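Local coordinates for protein 33 kDa chaperonin (PDB 1VQ0) that probably acts as a redox-regulated molecular chaperone that protects thermally unfolding and oxidatively damaged proteins from irreversible aggregation, at residues 29-34 with 55-60; 93-98 with 237-242; 245-250 with 282-287. All coordinates share one frame; numbering follows the deposited sequence.

How the interactions relate
Taken together, the three contacts show how chemistry follows place in a fold. Interaction 1 is a wholly buried, apolar contact of a strand and the turn after it with helix 46-62. Interaction 2, partly buried, joins two parallel strands of the large mixed sheet through backbone bonds. These two touch, Val34 and Val29 packing on Val95 and Ile239, and their centres lie about 8 Å apart. Interaction 3 lies farther out, its centre about 24 Å from that of interaction 2, in the small zinc-binding part that follows strand 235-241. There a metal thiolate, a capped helix start and a guanidinium stacked on a ring replace the apolar packing of interaction 1.

Interaction 1 (29-34 with 55-60); sequences VRMREV and ALIGAA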
# COMPACT_ATOMS: atom_id res chain seq x y z
N VAL A 29 -19.50 16.11 10.70
CA VAL A 29 -19.09 15.77 12.08
C VAL A 29 -18.73 17.05 12.82
O VAL A 29 -18.16 17.97 12.24
CB VAL A 29 -17.94 14.70 12.13
CG1 VAL A 29 -16.57 15.27 11.72
CG2 VAL A 29 -17.87 14.05 13.51
N ARG A 30 -19.18 17.13 14.05
CA ARG A 30 -18.73 18.14 14.99
C ARG A 30 -18.10 17.39 16.16
O ARG A 30 -18.78 16.64 16.88
CB ARG A 30 -19.90 18.96 15.51
CG ARG A 30 -20.51 19.90 14.49
CD ARG A 30 -19.98 21.30 14.54
NE ARG A 30 -20.91 22.20 15.23
CZ ARG A 30 -20.58 23.30 15.90
NH1 ARG A 30 -19.31 23.69 16.04
NH2 ARG A 30 -21.56 23.99 16.51
N MET A 31 -16.83 17.63 16.38
CA MET A 31 -16.12 16.85 17.34
C MET A 31 -14.99 17.57 18.10
O MET A 31 -13.95 16.97 18.37
CB MET A 31 -15.62 15.56 16.67
CG MET A 31 -14.71 15.76 15.40
SD MET A 31 -14.27 14.20 14.64
CE MET A 31 -12.90 13.84 15.62
N ARG A 32 -15.24 18.82 18.48
CA ARG A 32 -14.29 19.55 19.30
C ARG A 32 -13.89 18.82 20.58
O ARG A 32 -12.69 18.85 20.94
CB ARG A 32 -14.73 20.99 19.57
CG ARG A 32 -15.76 21.20 20.54
CD ARG A 32 -15.81 22.64 20.98
NE ARG A 32 -16.83 22.86 22.00
CZ ARG A 32 -17.25 24.05 22.39
NH1 ARG A 32 -16.76 25.18 21.87
NH2 ARG A 32 -18.19 24.12 23.31
N GLU A 33 -14.83 18.15 21.22
CA GLU A 33 -14.53 17.42 22.45
C GLU A 33 -13.50 16.31 22.24
O GLU A 33 -12.62 16.10 23.06
CB GLU A 33 -15.82 16.79 23.00
CG GLU A 33 -16.63 17.76 23.83
CD GLU A 33 -17.74 17.09 24.66
OE1 GLU A 33 -17.52 15.98 25.20
OE2 GLU A 33 -18.83 17.71 24.78
N VAL A 34 -13.61 15.62 21.11
CA VAL A 34 -12.72 14.56 20.76
C VAL A 34 -11.29 15.10 20.51
O VAL A 34 -10.31 14.57 21.03
CB VAL A 34 -13.23 13.85 19.50
CG1 VAL A 34 -12.28 12.77 19.11
CG2 VAL A 34 -14.55 13.24 19.75
N ALA A 55 -6.68 15.14 10.90
CA ALA A 55 -6.51 13.75 10.61
C ALA A 55 -7.59 12.88 11.33
O ALA A 55 -8.21 12.03 10.66
CB ALA A 55 -5.13 13.28 10.93
N LEU A 56 -7.82 13.17 12.63
CA LEU A 56 -8.89 12.57 13.43
C LEU A 56 -10.27 12.84 12.81
O LEU A 56 -11.08 11.96 12.73
CB LEU A 56 -8.89 13.09 14.88
CG LEU A 56 -7.69 12.72 15.72
CD1 LEU A 56 -7.63 13.41 17.11
CD2 LEU A 56 -7.69 11.19 15.88
N ILE A 57 -10.51 14.07 12.37
CA ILE A 57 -11.78 14.39 11.68
C ILE A 57 -11.94 13.50 10.43
O ILE A 57 -12.95 12.85 10.25
CB ILE A 57 -11.86 15.88 11.34
CG1 ILE A 57 -11.92 16.70 12.65
CG2 ILE A 57 -13.06 16.21 10.44
CD1 ILE A 57 -11.46 18.16 12.50
N GLY A 58 -10.90 13.48 9.60
CA GLY A 58 -10.81 12.59 8.43
C GLY A 58 -11.22 11.18 8.74
O GLY A 58 -12.15 10.67 8.15
N ALA A 59 -10.51 10.55 9.67
CA ALA A 59 -10.86 9.21 10.15
C ALA A 59 -12.36 9.06 10.62
O ALA A 59 -13.05 8.08 10.28
CB ALA A 59 -9.88 8.78 11.23
N ALA A 60 -12.84 10.04 11.38
CA ALA A 60 -14.22 10.06 11.85
C ALA A 60 -15.22 10.10 10.73
O ALA A 60 -16.24 9.45 10.80
CB ALA A 60 -14.47 11.22 12.73
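Met31 lays its thioether against helix 46-62, and the sulfur makes the closest approach of the contact: SD of Met31 stands 3.5 Å from CB of Ala60. The same sulfur also meets the preceding turn of the helix, 3.9 Å from CA of Ile57, so that it rests on backbone and side-chain carbon alike. A bend at chi3 (-86°) then carries the terminal methyl toward Leu56, where CE of Met31 lies 4.1 Å from CB of Leu56. CG of Met31 touches CG1 of Ile57 from the other end of the thioether. One flexible side chain thus covers three residues of one helical face, Leu56, Ile57 and Ala60, and the small methyl of Ala60 lets the sulfur come close.

Packing is looser where Val29 takes part. Its CG1 meets CG2 of Ile57 at 3.9 Å, the two branched side chains crossing obliquely, while CG2 of Val29 only grazes CB of Ala60 at 4.5 Å. On the side turned from the helix, Arg30 and Arg32 point away and are partly exposed, and Glu33 is exposed to solvent. Segment 29-34 is thus apolar toward the helix and charged on its far side.

Met31 occupies the N-cap position of helix 32-42, at the turn that ends strand 24-30, and so joins three elements at one point. Ile57 continues onto Ile168 and Val170 of strand 164-173, Val29 packs on Ile239 of strand 235-241, and Leu56 and Ala59 rest on Ala87 of strand 84-90, which places helix 46-62 against the large mixed sheet.

Interaction 2 (93-98 with 237-242); sequences FTVRGY and AEIKYK
The hydroxyl of Tyr241 is held by two backbone groups: its OH accepts from Gly97 N at 3.2 Å and is hydrogen-bonded to the backbone carbonyl of Trp277. The phenol is thereby tied to the neighbouring strand and to the zinc-binding part of the chain. CG of Tyr241 stands anti to the backbone N (chi1 -157°), and one face of the ring is turned to the backbone of Val95 and Arg96. Over that face lie Val95 O, offset toward the rim, and CA of Arg96, 4.0 Å from the ring centroid in a CH-pi contact.

Backbone bonds set the register. The shortest runs from Lys242 N to Val95 O, 2.8 Å long and nearly straight. Val95 N in turn donates to Lys240 O, and Lys240 N to Phe93 O. A water links Thr94 OG1 with Lys242 O, to which it donates; Thr94 OG1 is also hydrogen-bonded to Thr90 OG1. On the face opposite to Thr94, Val95 CG1 meets Ile239 CG2 at 4.2 Å.

Just before strand 94-99, the Phe93 ring takes Ala237 CB over its centre, 3.6 Å from the centroid and 6° off the normal, while Ile239 CD1 comes to the ring's edge. The side chain of Arg96 leads away to a salt bridge with Asp244, a hydrogen bond with Gln88 and a cation-pi contact with Trp277.

The alternating bonds, with Thr94 beside Lys240 and Val95 beside Tyr241, are those of a parallel beta ladder, here joining strand 94-99 to strand 235-241 within the large mixed sheet of the Hsp33 fold.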
# COMPACT_ATOMS: atom_id res chain seq x y z
N PHE A 93 -17.49 3.76 15.91
CA PHE A 93 -17.52 5.21 15.90
C PHE A 93 -16.55 5.82 16.92
O PHE A 93 -16.78 6.93 17.46
CB PHE A 93 -18.96 5.70 16.12
CG PHE A 93 -19.90 5.34 15.00
CD1 PHE A 93 -19.88 6.06 13.82
CD2 PHE A 93 -20.77 4.27 15.12
CE1 PHE A 93 -20.74 5.74 12.79
CE2 PHE A 93 -21.66 3.93 14.08
CZ PHE A 93 -21.63 4.67 12.91
N THR A 94 -15.44 5.12 17.21
CA THR A 94 -14.40 5.70 18.03
C THR A 94 -13.16 6.07 17.22
O THR A 94 -12.98 5.63 16.10
CB THR A 94 -14.01 4.78 19.23
OG1 THR A 94 -13.25 3.66 18.77
CG2 THR A 94 -15.24 4.23 19.95
N VAL A 95 -12.32 6.91 17.81
CA VAL A 95 -11.08 7.30 17.19
C VAL A 95 -9.91 7.32 18.20
O VAL A 95 -10.10 7.41 19.39
CB VAL A 95 -11.11 8.68 16.48
CG1 VAL A 95 -12.11 8.68 15.38
CG2 VAL A 95 -11.43 9.82 17.45
N ARG A 96 -8.72 7.26 17.66
CA ARG A 96 -7.53 7.54 18.42
C ARG A 96 -6.44 7.91 17.42
O ARG A 96 -6.59 7.67 16.24
CB ARG A 96 -7.13 6.35 19.29
CG ARG A 96 -6.90 5.03 18.50
CD ARG A 96 -6.38 3.91 19.38
NE ARG A 96 -6.08 2.73 18.61
CZ ARG A 96 -5.59 1.60 19.08
NH1 ARG A 96 -5.26 1.47 20.37
NH2 ARG A 96 -5.37 0.59 18.22
N GLY A 97 -5.36 8.45 17.92
CA GLY A 97 -4.37 9.09 17.06
C GLY A 97 -3.18 9.67 17.79
O GLY A 97 -3.19 9.76 19.01
N TYR A 98 -2.14 10.02 17.04
CA TYR A 98 -0.88 10.55 17.60
C TYR A 98 -0.03 11.17 16.46
O TYR A 98 -0.28 10.92 15.27
CB TYR A 98 -0.10 9.46 18.32
CG TYR A 98 0.46 8.31 17.44
CD1 TYR A 98 -0.28 7.17 17.20
CD2 TYR A 98 1.76 8.37 16.90
CE1 TYR A 98 0.23 6.12 16.39
CE2 TYR A 98 2.28 7.33 16.09
CZ TYR A 98 1.49 6.22 15.83
OH TYR A 98 1.98 5.15 15.09
N ALA A 237 -24.40 9.40 15.03
CA ALA A 237 -23.72 8.60 16.04
C ALA A 237 -22.78 9.48 16.86
O ALA A 237 -22.36 10.54 16.44
CB ALA A 237 -22.96 7.49 15.40
N GLU A 238 -22.39 8.98 18.01
CA GLU A 238 -21.45 9.67 18.89
C GLU A 238 -20.05 9.22 18.58
O GLU A 238 -19.76 8.02 18.53
CB GLU A 238 -21.80 9.30 20.32
CG GLU A 238 -21.21 10.14 21.42
CD GLU A 238 -21.79 9.77 22.80
OE1 GLU A 238 -22.96 9.28 22.85
OE2 GLU A 238 -21.07 9.97 23.82
N ILE A 239 -19.17 10.18 18.31
CA ILE A 239 -17.72 9.89 18.08
C ILE A 239 -17.02 10.02 19.42
O ILE A 239 -17.26 11.02 20.11
CB ILE A 239 -17.09 10.86 17.04
CG1 ILE A 239 -17.86 10.79 15.71
CG2 ILE A 239 -15.60 10.60 16.82
CD1 ILE A 239 -17.73 9.47 14.97
N LYS A 240 -16.25 9.01 19.82
CA LYS A 240 -15.53 9.09 21.11
C LYS A 240 -14.09 8.77 20.91
O LYS A 240 -13.76 7.89 20.11
CB LYS A 240 -16.07 8.08 22.16
CG LYS A 240 -17.59 7.82 22.25
CD LYS A 240 -18.27 8.48 23.41
CE LYS A 240 -18.57 7.53 24.59
NZ LYS A 240 -19.98 6.96 24.68
N TYR A 241 -13.21 9.49 21.64
CA TYR A 241 -11.82 9.10 21.71
C TYR A 241 -11.79 7.78 22.50
O TYR A 241 -12.33 7.70 23.60
CB TYR A 241 -10.95 10.19 22.38
CG TYR A 241 -9.50 10.09 22.02
CD1 TYR A 241 -8.66 9.23 22.68
CD2 TYR A 241 -9.00 10.78 20.93
CE1 TYR A 241 -7.34 9.10 22.31
CE2 TYR A 241 -7.70 10.66 20.53
CZ TYR A 241 -6.86 9.82 21.23
OH TYR A 241 -5.55 9.69 20.85
N LYS A 242 -11.14 6.76 21.95
CA LYS A 242 -11.00 5.52 22.69
C LYS A 242 -9.78 4.72 22.26
O LYS A 242 -9.49 4.62 21.10
CB LYS A 242 -12.26 4.66 22.56
CG LYS A 242 -12.48 3.79 23.78
CD LYS A 242 -13.57 2.75 23.55
CE LYS A 242 -13.40 1.57 24.52
NZ LYS A 242 -14.73 1.06 24.91
O HOH W 1 -10.56 4.26 18.44

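Interaction 3 (245-250 with 282-287); sequences CNREKA and YVFSEE. With ZN (zinc ion), chain C.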
# COMPACT_ATOMS: atom_id res chain seq x y z
N CYS A 245 -5.63 -0.01 25.01
CA CYS A 245 -4.54 -0.39 25.90
C CYS A 245 -5.08 -0.63 27.33
O CYS A 245 -6.14 -0.15 27.72
CB CYS A 245 -3.46 0.66 25.92
SG CYS A 245 -3.91 2.20 26.77
N ASN A 246 -4.31 -1.42 28.06
CA ASN A 246 -4.55 -1.72 29.45
C ASN A 246 -3.24 -2.28 30.00
O ASN A 246 -2.25 -2.44 29.28
CB ASN A 246 -5.71 -2.69 29.66
CG ASN A 246 -5.45 -4.06 29.04
OD1 ASN A 246 -4.36 -4.60 29.11
ND2 ASN A 246 -6.48 -4.64 28.47
N ARG A 247 -3.23 -2.53 31.29
CA ARG A 247 -1.99 -2.95 31.96
C ARG A 247 -1.52 -4.32 31.55
O ARG A 247 -0.33 -4.56 31.46
CB ARG A 247 -2.16 -2.94 33.48
CG ARG A 247 -0.86 -3.07 34.20
CD ARG A 247 -0.98 -2.73 35.64
NE ARG A 247 0.28 -2.82 36.34
CZ ARG A 247 1.14 -1.84 36.46
NH1 ARG A 247 2.25 -2.06 37.17
NH2 ARG A 247 0.91 -0.65 35.91
N GLU A 248 -2.45 -5.24 31.32
CA GLU A 248 -2.08 -6.56 30.82
C GLU A 248 -1.27 -6.43 29.51
O GLU A 248 -0.26 -7.10 29.33
CB GLU A 248 -3.31 -7.42 30.65
CG GLU A 248 -3.01 -8.91 30.40
CD GLU A 248 -4.26 -9.71 30.03
OE1 GLU A 248 -5.22 -9.08 29.50
OE2 GLU A 248 -4.30 -10.94 30.28
N LYS A 249 -1.69 -5.52 28.64
CA LYS A 249 -1.02 -5.29 27.36
C LYS A 249 0.35 -4.66 27.56
O LYS A 249 1.31 -4.98 26.86
CB LYS A 249 -1.90 -4.44 26.42
CG LYS A 249 -3.09 -5.27 25.89
CD LYS A 249 -4.11 -4.45 25.09
CE LYS A 249 -4.89 -5.38 24.16
NZ LYS A 249 -6.29 -4.94 24.02
N ALA A 250 0.44 -3.77 28.54
CA ALA A 250 1.72 -3.12 28.83
C ALA A 250 2.72 -4.14 29.36
O ALA A 250 3.88 -4.11 28.99
CB ALA A 250 1.53 -1.97 29.83
N TYR A 282 2.33 3.36 32.10
CA TYR A 282 2.23 2.18 32.90
C TYR A 282 3.59 1.98 33.57
O TYR A 282 4.60 1.79 32.89
CB TYR A 282 1.90 0.98 31.99
CG TYR A 282 0.54 1.05 31.36
CD1 TYR A 282 0.32 1.69 30.15
CD2 TYR A 282 -0.56 0.49 31.99
CE1 TYR A 282 -0.93 1.73 29.59
CE2 TYR A 282 -1.81 0.56 31.45
CZ TYR A 282 -2.01 1.18 30.25
OH TYR A 282 -3.26 1.22 29.73
N VAL A 283 3.59 2.04 34.90
CA VAL A 283 4.83 1.97 35.69
C VAL A 283 4.88 0.64 36.42
O VAL A 283 3.91 0.21 37.02
CB VAL A 283 4.91 3.15 36.72
CG1 VAL A 283 6.18 3.07 37.60
CG2 VAL A 283 4.86 4.50 36.03
N PHE A 284 6.04 0.01 36.36
CA PHE A 284 6.28 -1.34 36.90
C PHE A 284 7.41 -1.32 37.91
O PHE A 284 8.48 -0.74 37.66
CB PHE A 284 6.61 -2.32 35.75
CG PHE A 284 5.42 -2.69 34.91
CD1 PHE A 284 5.04 -1.88 33.85
CD2 PHE A 284 4.69 -3.83 35.18
CE1 PHE A 284 3.94 -2.20 33.08
CE2 PHE A 284 3.59 -4.16 34.41
CZ PHE A 284 3.21 -3.35 33.36
N SER A 285 7.20 -1.95 39.06
CA SER A 285 8.20 -1.93 40.13
C SER A 285 9.34 -2.91 39.86
O SER A 285 9.30 -3.69 38.89
CB SER A 285 7.56 -2.24 41.49
OG SER A 285 7.19 -3.60 41.58
N GLU A 286 10.36 -2.85 40.73
CA GLU A 286 11.49 -3.77 40.68
C GLU A 286 11.00 -5.20 40.81
O GLU A 286 11.42 -6.06 40.06
CB GLU A 286 12.51 -3.46 41.80
CG GLU A 286 13.81 -2.85 41.30
CD GLU A 286 14.83 -2.64 42.41
OE1 GLU A 286 14.61 -1.75 43.26
OE2 GLU A 286 15.85 -3.35 42.41
N GLU A 287 10.12 -5.45 41.77
CA GLU A 287 9.59 -6.79 41.99
C GLU A 287 8.84 -7.30 40.76
O GLU A 287 9.03 -8.45 40.36
CB GLU A 287 8.68 -6.83 43.23
ZN ZN C . -3.74 3.66 24.93
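Cys245, one of four cysteines of the zinc site with Cys243, Cys275 and Cys278, brings its sulfur to the edge of the Tyr282 ring. The metal bond from Cys245 SG to the zinc ion is 2.4 Å long. The same SG lies 3.2 Å from Tyr282 OH and, 5.2 Å from the ring centroid and 85° off its normal, makes an edge-on sulfur-aromatic contact. In the Hsp33 family these cysteines are thought to form disulfides upon oxidation; here they hold the metal.

Asn246 follows as the N-cap of helix 247-255. Its OD1 accepts from Lys249 N at 2.9 Å, nearly along the C=O axis, while its backbone passes close to the Tyr282 hydroxyl.

Arg247 begins the helix and spans the contact. CG is anti to the backbone N (chi1 -168°) and the chain stays extended to NE, and the guanidinium lies flat on Phe284 in a cation-pi stack, the centres 4.1 Å apart and the planes at 19°. NH1 of Arg247 donates to Val283 O, which lies in the guanidinium plane, at 2.8 Å, and also forms a salt bridge with Glu288; a weak bond from NH2 reaches the same carbonyl. Stack and bonds together would fix the rotation of the group. An alanine here would probably leave one face of the Phe284 ring without its cationic cover, Val283 O without this donor and the Glu288 carboxylate without its mate.

One turn later Ala250, buried where helix 247-255 meets strand 281-284, sets its methyl in the corner formed by two aromatic rings. CB of Ala250 stands at the edge of the Phe284 ring, 4.1 Å from CE1, and over the face of Tyr282, where it comes within 3.5 Å of CG.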